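Local coordinates for protein oxygen-independent coproporphyrinogen III oxidase (Escherichia coli, PDB 1OLT) that catalyses the anaerobic oxidative decarboxylation of two propionate groups of coproporphyrinogen III in heme biosynthesis, as a radical SAM enzyme with a [4Fe-4S] cluster, at residues 173-178 with 219-224; 240-245 with 258-263. All coordinates share one frame; numbering follows the deposited sequence.

Contact 1 (173-178 with 219-224); sequences DFNKEV and PESFAF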
ATOM      1  N   ASP A 173     -17.831   1.053  -1.308  1.00 13.76           N
ATOM      2  CA  ASP A 173     -19.003   0.431  -1.921  1.00 14.86           C
ATOM      3  C   ASP A 173     -19.926   1.568  -2.379  1.00 15.38           C
ATOM      4  O   ASP A 173     -19.956   2.635  -1.711  1.00 14.18           O
ATOM      5  CB  ASP A 173     -19.697  -0.437  -0.871  1.00 15.00           C
ATOM      6  CG  ASP A 173     -20.664  -1.469  -1.472  1.00 15.85           C
ATOM      7  OD1 ASP A 173     -21.103  -1.307  -2.631  1.00 14.18           O
ATOM      8  OD2 ASP A 173     -21.054  -2.484  -0.829  1.00 14.10           O
ATOM      9  N   PHE A 174     -20.644   1.353  -3.484  1.00 14.21           N
ATOM     10  CA  PHE A 174     -21.727   2.215  -3.930  1.00 15.34           C
ATOM     11  C   PHE A 174     -23.089   1.933  -3.280  1.00 15.42           C
ATOM     12  O   PHE A 174     -24.004   2.781  -3.321  1.00 15.60           O
ATOM     13  CB  PHE A 174     -21.945   2.073  -5.464  1.00 14.89           C
ATOM     14  CG  PHE A 174     -20.939   2.804  -6.269  1.00 16.33           C
ATOM     15  CD1 PHE A 174     -20.737   4.145  -6.060  1.00 15.25           C
ATOM     16  CD2 PHE A 174     -20.167   2.147  -7.228  1.00 15.23           C
ATOM     17  CE1 PHE A 174     -19.778   4.887  -6.840  1.00 18.46           C
ATOM     18  CE2 PHE A 174     -19.172   2.877  -8.006  1.00 20.67           C
ATOM     19  CZ  PHE A 174     -18.992   4.236  -7.807  1.00 17.82           C
ATOM     20  N   ASN A 175     -23.226   0.776  -2.667  1.00 15.07           N
ATOM     21  CA  ASN A 175     -24.471   0.393  -2.004  1.00 14.35           C
ATOM     22  C   ASN A 175     -24.822   1.346  -0.844  1.00 14.17           C
ATOM     23  O   ASN A 175     -24.013   1.576   0.091  1.00 13.33           O
ATOM     24  CB  ASN A 175     -24.327  -1.039  -1.492  1.00 14.79           C
ATOM     25  CG  ASN A 175     -25.608  -1.570  -0.878  1.00 15.06           C
ATOM     26  OD1 ASN A 175     -26.062  -1.089   0.198  1.00 13.34           O
ATOM     27  ND2 ASN A 175     -26.250  -2.511  -1.590  1.00 16.24           N
ATOM     28  N   LYS A 176     -25.998   1.939  -0.923  1.00 13.45           N
ATOM     29  CA  LYS A 176     -26.409   2.971   0.006  1.00 13.86           C
ATOM     30  C   LYS A 176     -26.638   2.484   1.459  1.00 13.30           C
ATOM     31  O   LYS A 176     -26.354   3.183   2.381  1.00 12.89           O
ATOM     32  CB  LYS A 176     -27.712   3.667  -0.527  1.00 14.94           C
ATOM     33  CG  LYS A 176     -27.494   4.329  -1.954  1.00 16.54           C
ATOM     34  CD  LYS A 176     -26.251   5.319  -1.957  1.00 14.32           C
ATOM     35  CE  LYS A 176     -26.451   6.614  -1.234  1.00 15.26           C
ATOM     36  NZ  LYS A 176     -25.242   7.433  -1.394  1.00 13.58           N
ATOM     37  N   GLU A 177     -27.180   1.292   1.633  1.00 13.95           N
ATOM     38  CA  GLU A 177     -27.336   0.703   2.979  1.00 14.34           C
ATOM     39  C   GLU A 177     -25.976   0.450   3.611  1.00 13.62           C
ATOM     40  O   GLU A 177     -25.760   0.759   4.756  1.00 13.44           O
ATOM     41  CB  GLU A 177     -28.163  -0.588   2.907  1.00 15.94           C
ATOM     42  CG  GLU A 177     -28.245  -1.290   4.223  1.00 19.30           C
ATOM     43  CD  GLU A 177     -29.102  -2.563   4.172  1.00 25.65           C
ATOM     44  OE1 GLU A 177     -29.104  -3.296   3.178  1.00 29.80           O
ATOM     45  OE2 GLU A 177     -29.740  -2.840   5.182  1.00 30.82           O
ATOM     46  N   VAL A 178     -25.048  -0.111   2.855  1.00 13.82           N
ATOM     47  CA  VAL A 178     -23.705  -0.354   3.338  1.00 13.24           C
ATOM     48  C   VAL A 178     -23.048   0.988   3.768  1.00 12.99           C
ATOM     49  O   VAL A 178     -22.447   1.095   4.869  1.00 14.38           O
ATOM     50  CB  VAL A 178     -22.854  -1.064   2.289  1.00 12.89           C
ATOM     51  CG1 VAL A 178     -21.442  -1.177   2.760  1.00 14.69           C
ATOM     52  CG2 VAL A 178     -23.468  -2.457   1.973  1.00 15.00           C
ATOM     53  N   PRO A 219     -23.070 -11.517  -2.112  1.00 15.10           N
ATOM     54  CA  PRO A 219     -22.704 -11.731  -3.521  1.00 15.52           C
ATOM     55  C   PRO A 219     -23.509 -10.871  -4.488  1.00 16.07           C
ATOM     56  O   PRO A 219     -22.913 -10.210  -5.377  1.00 14.74           O
ATOM     57  CB  PRO A 219     -22.875 -13.267  -3.711  1.00 15.30           C
ATOM     58  CG  PRO A 219     -22.514 -13.811  -2.358  1.00 15.70           C
ATOM     59  CD  PRO A 219     -23.060 -12.770  -1.355  1.00 15.19           C
ATOM     60  N   GLU A 220     -24.820 -10.834  -4.283  0.50 16.08           N
ATOM     61  CA  GLU A 220     -25.711 -10.136  -5.189  0.50 17.10           C
ATOM     62  C   GLU A 220     -25.578  -8.575  -5.075  0.50 16.47           C
ATOM     63  O   GLU A 220     -25.591  -7.869  -6.102  0.50 16.21           O
ATOM     64  CB  GLU A 220     -27.156 -10.698  -5.034  0.50 17.65           C
ATOM     65  CG  GLU A 220     -27.371 -12.158  -5.595  0.50 19.81           C
ATOM     66  CD  GLU A 220     -26.838 -13.371  -4.727  0.50 24.49           C
ATOM     67  OE1 GLU A 220     -26.851 -13.336  -3.451  0.50 25.05           O
ATOM     68  OE2 GLU A 220     -26.401 -14.421  -5.345  0.50 27.73           O
ATOM     69  N   SER A 221     -25.415  -8.035  -3.863  1.00 15.65           N
ATOM     70  CA  SER A 221     -25.148  -6.592  -3.695  1.00 14.71           C
ATOM     71  C   SER A 221     -23.766  -6.196  -4.257  1.00 14.01           C
ATOM     72  O   SER A 221     -23.626  -5.180  -4.919  1.00 13.95           O
ATOM     73  CB  SER A 221     -25.310  -6.108  -2.244  1.00 13.94           C
ATOM     74  OG  SER A 221     -24.145  -6.351  -1.487  1.00 13.28           O
ATOM     75  N   PHE A 222     -22.770  -7.006  -4.023  1.00 14.19           N
ATOM     76  CA  PHE A 222     -21.457  -6.636  -4.501  1.00 14.98           C
ATOM     77  C   PHE A 222     -21.366  -6.739  -6.062  1.00 14.47           C
ATOM     78  O   PHE A 222     -20.711  -5.894  -6.669  1.00 13.54           O
ATOM     79  CB  PHE A 222     -20.325  -7.406  -3.808  1.00 14.39           C
ATOM     80  CG  PHE A 222     -18.993  -6.650  -3.830  1.00 15.50           C
ATOM     81  CD1 PHE A 222     -18.732  -5.640  -2.930  1.00 15.63           C
ATOM     82  CD2 PHE A 222     -18.007  -6.976  -4.760  1.00 14.41           C
ATOM     83  CE1 PHE A 222     -17.541  -4.940  -2.952  1.00 17.41           C
ATOM     84  CE2 PHE A 222     -16.783  -6.295  -4.772  1.00 15.68           C
ATOM     85  CZ  PHE A 222     -16.539  -5.296  -3.877  1.00 20.50           C
ATOM     86  N   ALA A 223     -22.074  -7.678  -6.668  1.00 14.21           N
ATOM     87  CA  ALA A 223     -22.077  -7.818  -8.140  1.00 15.71           C
ATOM     88  C   ALA A 223     -22.660  -6.554  -8.789  1.00 16.42           C
ATOM     89  O   ALA A 223     -22.113  -6.037  -9.740  1.00 16.35           O
ATOM     90  CB  ALA A 223     -22.801  -9.074  -8.602  1.00 15.73           C
ATOM     91  N   PHE A 224     -23.735  -6.049  -8.216  1.00 17.19           N
ATOM     92  CA  PHE A 224     -24.329  -4.808  -8.616  1.00 16.93           C
ATOM     93  C   PHE A 224     -23.394  -3.587  -8.463  1.00 16.33           C
ATOM     94  O   PHE A 224     -23.322  -2.748  -9.332  1.00 16.37           O
ATOM     95  CB  PHE A 224     -25.606  -4.589  -7.807  1.00 18.67           C
ATOM     96  CG  PHE A 224     -26.446  -3.484  -8.344  1.00 22.38           C
ATOM     97  CD1 PHE A 224     -27.280  -3.719  -9.466  1.00 26.79           C
ATOM     98  CD2 PHE A 224     -26.376  -2.205  -7.797  1.00 26.00           C
ATOM     99  CE1 PHE A 224     -28.075  -2.659 -10.015  1.00 28.19           C
ATOM    100  CE2 PHE A 224     -27.161  -1.133  -8.331  1.00 26.55           C
ATOM    101  CZ  PHE A 224     -28.006  -1.368  -9.447  1.00 26.88           C
TER
HETATM  102  O   HOH W   1     -22.596  -4.197  -2.087  1.00 24.63           O
HETATM  103  O   HOH W   2     -25.408  -3.047  -4.370  1.00 27.75           O
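D173 and N175 meet S221 largely through two waters, and no direct hydrogen bond joins 173-178 to 219-224. The first water donates to D173 OD2 at 2.6 Å. It also lies 2.7 Å from S221 OG in a hydrogen bond. The second water accepts from N175 ND2 at 3.0 Å and donates to the backbone oxygen S221 O at 2.8 Å. S221 is therefore reached at both its hydroxyl and its carbonyl. The direct touches are slight. N175 ND2 comes to 3.8 Å from S221 CB, and D173 OD2 lies obliquely to the F222 ring, 4.4 Å from CD1.

The N175 amide works in two directions. Its CG is anti to the backbone N (chi1 -176°), which carries ND2 across toward S221. N175 is the N-cap of helix 176-182: its OD1 accepts from V178 N in a nearly straight bond of 3.0 Å. With OD1 held by the cap, ND2 is left to face the second water. D173 sets the turn just before the cap. Its OD1 accepts from N175 N at 3.0 Å, from above the carboxylate plane, and forms an Asx turn. The carboxylate has further partners: OD1 bonds T225 OG1 and OD2 bonds Q217 NE2. S221 OG also has a bond to T218 N, at the start of its own helix.

The contact is a water-bridged junction within the radical SAM core. D173 directly follows Q172, which binds one of the S-adenosylmethionines, but does not itself touch it. The contact joins the turn after strand 166-172, which leads into helix 176-182, to the first turn of helix 219-232. F174 reaches helix 188-200 and the later part of helix 219-232, while F222 packs on I269 and T273 of helix 263-279.

Contact 2 (240-245 with 258-263); sequences FNYAHL and ADLPSP. With SAM (S-adenosylmethionine), chain C.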
ATOM      1  N   PHE A 240     -10.089  -4.787  -1.104  1.00 11.58           N
ATOM      2  CA  PHE A 240      -9.588  -5.286   0.176  1.00 11.98           C
ATOM      3  C   PHE A 240     -10.611  -6.101   0.880  1.00 12.10           C
ATOM      4  O   PHE A 240     -11.818  -5.810   0.862  1.00 12.77           O
ATOM      5  CB  PHE A 240      -9.215  -4.090   1.074  1.00 12.37           C
ATOM      6  CG  PHE A 240      -8.198  -3.182   0.444  1.00 14.83           C
ATOM      7  CD1 PHE A 240      -6.916  -3.648   0.185  1.00 17.61           C
ATOM      8  CD2 PHE A 240      -8.502  -1.888   0.121  1.00 15.95           C
ATOM      9  CE1 PHE A 240      -5.928  -2.816  -0.375  1.00 16.99           C
ATOM     10  CE2 PHE A 240      -7.510  -1.023  -0.441  1.00 16.69           C
ATOM     11  CZ  PHE A 240      -6.235  -1.507  -0.704  1.00 18.75           C
ATOM     12  N   ASN A 241     -10.153  -7.134   1.503  1.00 11.91           N
ATOM     13  CA  ASN A 241     -10.973  -7.924   2.401  1.00 14.08           C
ATOM     14  C   ASN A 241     -11.130  -7.114   3.733  1.00 12.87           C
ATOM     15  O   ASN A 241     -10.142  -6.662   4.304  1.00 13.11           O
ATOM     16  CB  ASN A 241     -10.275  -9.261   2.704  1.00 14.59           C
ATOM     17  CG  ASN A 241     -11.072 -10.115   3.687  1.00 19.30           C
ATOM     18  OD1 ASN A 241     -12.260 -10.277   3.547  1.00 27.73           O
ATOM     19  ND2 ASN A 241     -10.433 -10.606   4.665  1.00 26.43           N
ATOM     20  N   TYR A 242     -12.349  -6.956   4.230  1.00 11.43           N
ATOM     21  CA  TYR A 242     -12.533  -6.130   5.446  1.00 11.50           C
ATOM     22  C   TYR A 242     -11.828  -6.785   6.620  1.00 11.96           C
ATOM     23  O   TYR A 242     -12.137  -7.885   6.993  1.00  9.47           O
ATOM     24  CB  TYR A 242     -14.025  -5.913   5.728  1.00 12.53           C
ATOM     25  CG  TYR A 242     -14.306  -5.199   7.019  1.00 12.70           C
ATOM     26  CD1 TYR A 242     -13.626  -4.041   7.359  1.00 11.87           C
ATOM     27  CD2 TYR A 242     -15.210  -5.722   7.919  1.00 14.30           C
ATOM     28  CE1 TYR A 242     -13.901  -3.394   8.564  1.00 14.64           C
ATOM     29  CE2 TYR A 242     -15.437  -5.135   9.124  1.00 13.61           C
ATOM     30  CZ  TYR A 242     -14.801  -3.938   9.430  1.00 13.40           C
ATOM     31  OH  TYR A 242     -15.026  -3.385  10.656  1.00 14.17           O
ATOM     32  N   ALA A 243     -10.921  -6.059   7.248  1.00 12.92           N
ATOM     33  CA  ALA A 243     -10.286  -6.540   8.480  1.00 14.27           C
ATOM     34  C   ALA A 243     -11.000  -5.915   9.688  1.00 13.35           C
ATOM     35  O   ALA A 243     -10.945  -4.677   9.890  1.00 13.26           O
ATOM     36  CB  ALA A 243      -8.833  -6.125   8.508  1.00 15.18           C
ATOM     37  N   HIS A 244     -11.642  -6.756  10.461  1.00 12.95           N
ATOM     38  CA  HIS A 244     -12.546  -6.334  11.541  1.00 12.75           C
ATOM     39  C   HIS A 244     -11.861  -6.664  12.860  1.00 12.49           C
ATOM     40  O   HIS A 244     -11.633  -7.829  13.149  1.00 13.29           O
ATOM     41  CB  HIS A 244     -13.849  -7.111  11.450  1.00 12.98           C
ATOM     42  CG  HIS A 244     -14.910  -6.651  12.426  1.00 14.31           C
ATOM     43  ND1 HIS A 244     -15.431  -5.378  12.418  1.00 12.83           N
ATOM     44  CD2 HIS A 244     -15.569  -7.324  13.399  1.00 16.10           C
ATOM     45  CE1 HIS A 244     -16.343  -5.280  13.369  1.00 17.13           C
ATOM     46  NE2 HIS A 244     -16.439  -6.448  13.982  1.00 17.11           N
ATOM     47  N   LEU A 245     -11.473  -5.670  13.626  1.00 11.98           N
ATOM     48  CA  LEU A 245     -10.806  -5.927  14.901  1.00 12.75           C
ATOM     49  C   LEU A 245     -11.210  -4.798  15.843  1.00 11.85           C
ATOM     50  O   LEU A 245     -10.391  -3.899  16.073  1.00 11.84           O
ATOM     51  CB  LEU A 245      -9.252  -5.996  14.716  1.00 13.19           C
ATOM     52  CG  LEU A 245      -8.481  -6.593  15.924  1.00 15.03           C
ATOM     53  CD1 LEU A 245      -8.988  -7.911  16.321  1.00 18.38           C
ATOM     54  CD2 LEU A 245      -6.965  -6.661  15.596  1.00 18.22           C
ATOM     55  N   ALA A 258     -23.213  -9.283  13.500  1.00 21.86           N
ATOM     56  CA  ALA A 258     -24.243 -10.037  12.826  1.00 22.10           C
ATOM     57  C   ALA A 258     -24.581  -9.592  11.415  1.00 21.74           C
ATOM     58  O   ALA A 258     -25.179 -10.369  10.669  1.00 21.35           O
ATOM     59  CB  ALA A 258     -25.539 -10.092  13.708  1.00 22.91           C
ATOM     60  N   ASP A 259     -24.254  -8.358  11.033  1.00 21.33           N
ATOM     61  CA  ASP A 259     -24.505  -7.885   9.659  1.00 20.80           C
ATOM     62  C   ASP A 259     -23.408  -8.332   8.702  1.00 19.92           C
ATOM     63  O   ASP A 259     -23.547  -8.188   7.472  1.00 18.87           O
ATOM     64  CB  ASP A 259     -24.537  -6.364   9.562  1.00 21.03           C
ATOM     65  CG  ASP A 259     -25.716  -5.730  10.294  1.00 23.83           C
ATOM     66  OD1 ASP A 259     -26.701  -6.437  10.570  1.00 21.34           O
ATOM     67  OD2 ASP A 259     -25.709  -4.506  10.614  1.00 22.79           O
ATOM     68  N   LEU A 260     -22.279  -8.786   9.241  1.00 19.40           N
ATOM     69  CA  LEU A 260     -21.157  -9.139   8.361  1.00 18.31           C
ATOM     70  C   LEU A 260     -21.513 -10.371   7.582  1.00 18.58           C
ATOM     71  O   LEU A 260     -22.175 -11.267   8.063  1.00 17.34           O
ATOM     72  CB  LEU A 260     -19.860  -9.341   9.148  1.00 17.80           C
ATOM     73  CG  LEU A 260     -19.379  -8.120   9.981  1.00 16.13           C
ATOM     74  CD1 LEU A 260     -18.120  -8.491  10.735  1.00 19.48           C
ATOM     75  CD2 LEU A 260     -19.172  -6.924   9.155  1.00 12.78           C
ATOM     76  N   PRO A 261     -21.052 -10.436   6.356  1.00 19.00           N
ATOM     77  CA  PRO A 261     -21.282 -11.655   5.563  1.00 18.55           C
ATOM     78  C   PRO A 261     -20.603 -12.912   6.117  1.00 18.45           C
ATOM     79  O   PRO A 261     -19.519 -12.840   6.694  1.00 17.39           O
ATOM     80  CB  PRO A 261     -20.734 -11.291   4.177  1.00 18.62           C
ATOM     81  CG  PRO A 261     -19.981 -10.067   4.337  1.00 18.32           C
ATOM     82  CD  PRO A 261     -20.313  -9.396   5.627  1.00 17.98           C
ATOM     83  N   SER A 262     -21.258 -14.049   5.900  1.00 17.01           N
ATOM     84  CA  SER A 262     -20.749 -15.349   6.265  1.00 17.55           C
ATOM     85  C   SER A 262     -19.488 -15.598   5.474  1.00 17.55           C
ATOM     86  O   SER A 262     -19.268 -14.911   4.500  1.00 17.52           O
ATOM     87  CB  SER A 262     -21.778 -16.417   5.975  1.00 17.17           C
ATOM     88  OG  SER A 262     -21.786 -16.650   4.578  1.00 17.28           O
ATOM     89  N   PRO A 263     -18.629 -16.483   5.931  1.00 17.07           N
ATOM     90  CA  PRO A 263     -17.418 -16.864   5.187  1.00 17.11           C
ATOM     91  C   PRO A 263     -17.685 -17.392   3.748  1.00 16.46           C
ATOM     92  O   PRO A 263     -16.915 -17.042   2.872  1.00 16.35           O
ATOM     93  CB  PRO A 263     -16.807 -18.005   6.045  1.00 18.89           C
ATOM     94  CG  PRO A 263     -17.290 -17.655   7.509  1.00 19.64           C
ATOM     95  CD  PRO A 263     -18.708 -17.138   7.251  1.00 19.28           C
TER
HETATM   96  N   SAM C 501      -8.902   8.791   3.092  1.00 18.66           N
HETATM   97  CA  SAM C 501      -9.231   8.512   1.701  1.00 18.10           C
HETATM   98  C   SAM C 501     -10.562   7.774   1.505  1.00 19.26           C
HETATM   99  O   SAM C 501     -11.071   7.141   2.494  1.00 18.76           O
HETATM  100  OXT SAM C 501     -11.067   7.917   0.411  1.00 17.52           O
HETATM  101  CB  SAM C 501      -8.090   7.627   1.162  1.00 19.99           C
HETATM  102  CG  SAM C 501      -8.112   6.130   1.308  0.60 20.95           C
HETATM  103  SD  SAM C 501      -7.852   5.500   2.947  0.60 19.90           S
HETATM  104  CE  SAM C 501      -6.316   6.256   3.497  0.60 22.10           C
HETATM  105  C5' SAM C 501      -7.006   3.869   2.575  0.60 21.76           C
HETATM  106  C4' SAM C 501      -7.878   2.603   2.257  1.00 20.01           C
HETATM  107  O4' SAM C 501      -7.805   1.585   3.247  1.00 22.97           O
HETATM  108  C3' SAM C 501      -9.360   2.890   2.191  1.00 21.30           C
HETATM  109  O3' SAM C 501      -9.762   3.594   1.011  1.00 21.66           O
HETATM  110  C2' SAM C 501      -9.996   1.508   2.393  1.00 19.23           C
HETATM  111  O2' SAM C 501     -10.275   0.886   1.139  1.00 19.09           O
HETATM  112  C1' SAM C 501      -8.912   0.725   3.092  1.00 18.71           C
HETATM  113  N9  SAM C 501      -9.285   0.257   4.412  1.00 19.12           N
HETATM  114  C8  SAM C 501      -9.355   1.049   5.528  1.00 17.55           C
HETATM  115  N7  SAM C 501      -9.695   0.298   6.571  1.00 16.68           N
HETATM  116  C5  SAM C 501      -9.825  -0.992   6.126  1.00 19.03           C
HETATM  117  C6  SAM C 501     -10.156  -2.198   6.768  1.00 20.30           C
HETATM  118  N6  SAM C 501     -10.406  -2.281   8.074  1.00 16.44           N
HETATM  119  N1  SAM C 501     -10.203  -3.335   6.011  1.00 19.15           N
HETATM  120  C2  SAM C 501      -9.938  -3.280   4.638  1.00 21.62           C
HETATM  121  N3  SAM C 501      -9.611  -2.124   4.016  1.00 18.02           N
HETATM  122  C4  SAM C 501      -9.570  -1.000   4.760  1.00 18.27           C
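L260 packs against Y242 and H244 where the radical SAM barrel passes from strand 236-241 into the loop that binds the second S-adenosylmethionine. From CB, which points toward 240-245, the L260 side chain runs through CG and splits. CD2 touches Y242 CE2 at 4.1 Å. CD1 sits over one face of the H244 imidazole, 4.1 Å from its centroid and 18° off the normal, a CH-pi contact. The imidazole is held at two points: ND1 is 2.7 Å from Y242 OH in a hydrogen bond, and NE2 bonds D257 OD1. With chi1 at -174° the imidazole swings out from the backbone N to the tyrosine hydroxyl.

Y242 and A243 also face this ligand. Y242 CD1 lies 3.7 Å from adenine N6. On the strand, F240 CB is 3.6 Å from adenine N3, and its ring edge meets the ribose O2'. Cutting F240 back to an alanine would keep CB near N3 but is likely to open a gap beside the ribose O2' and C1'. The adenine is read by the A243 backbone: A243 O accepts from N6, and A243 N donates to N1 at 3.1 Å, almost straight at 176°.

Overall arrangement
From the N terminus, the chain first enters contact 1 at the end of strand 166-172. It passes through helices 176-182 and 188-200 and strand 207-212, then returns at helix 219-232, closing a loop with 40 residues between the segments. That helix runs on into strand 236-241, whose end opens contact 2. After 12 residues without helix or strand, 258-263 closes this shorter loop and leads into helix 263-279. The two loops lie in series and neither nest nor cross. The centres of contact 1 and contact 2 are about 14 Å apart, and the two do not touch. Contact 1 ties the turn after strand 166-172 to the start of helix 219-232; contact 2 ties the strand end beside the second S-adenosylmethionine to the following loop.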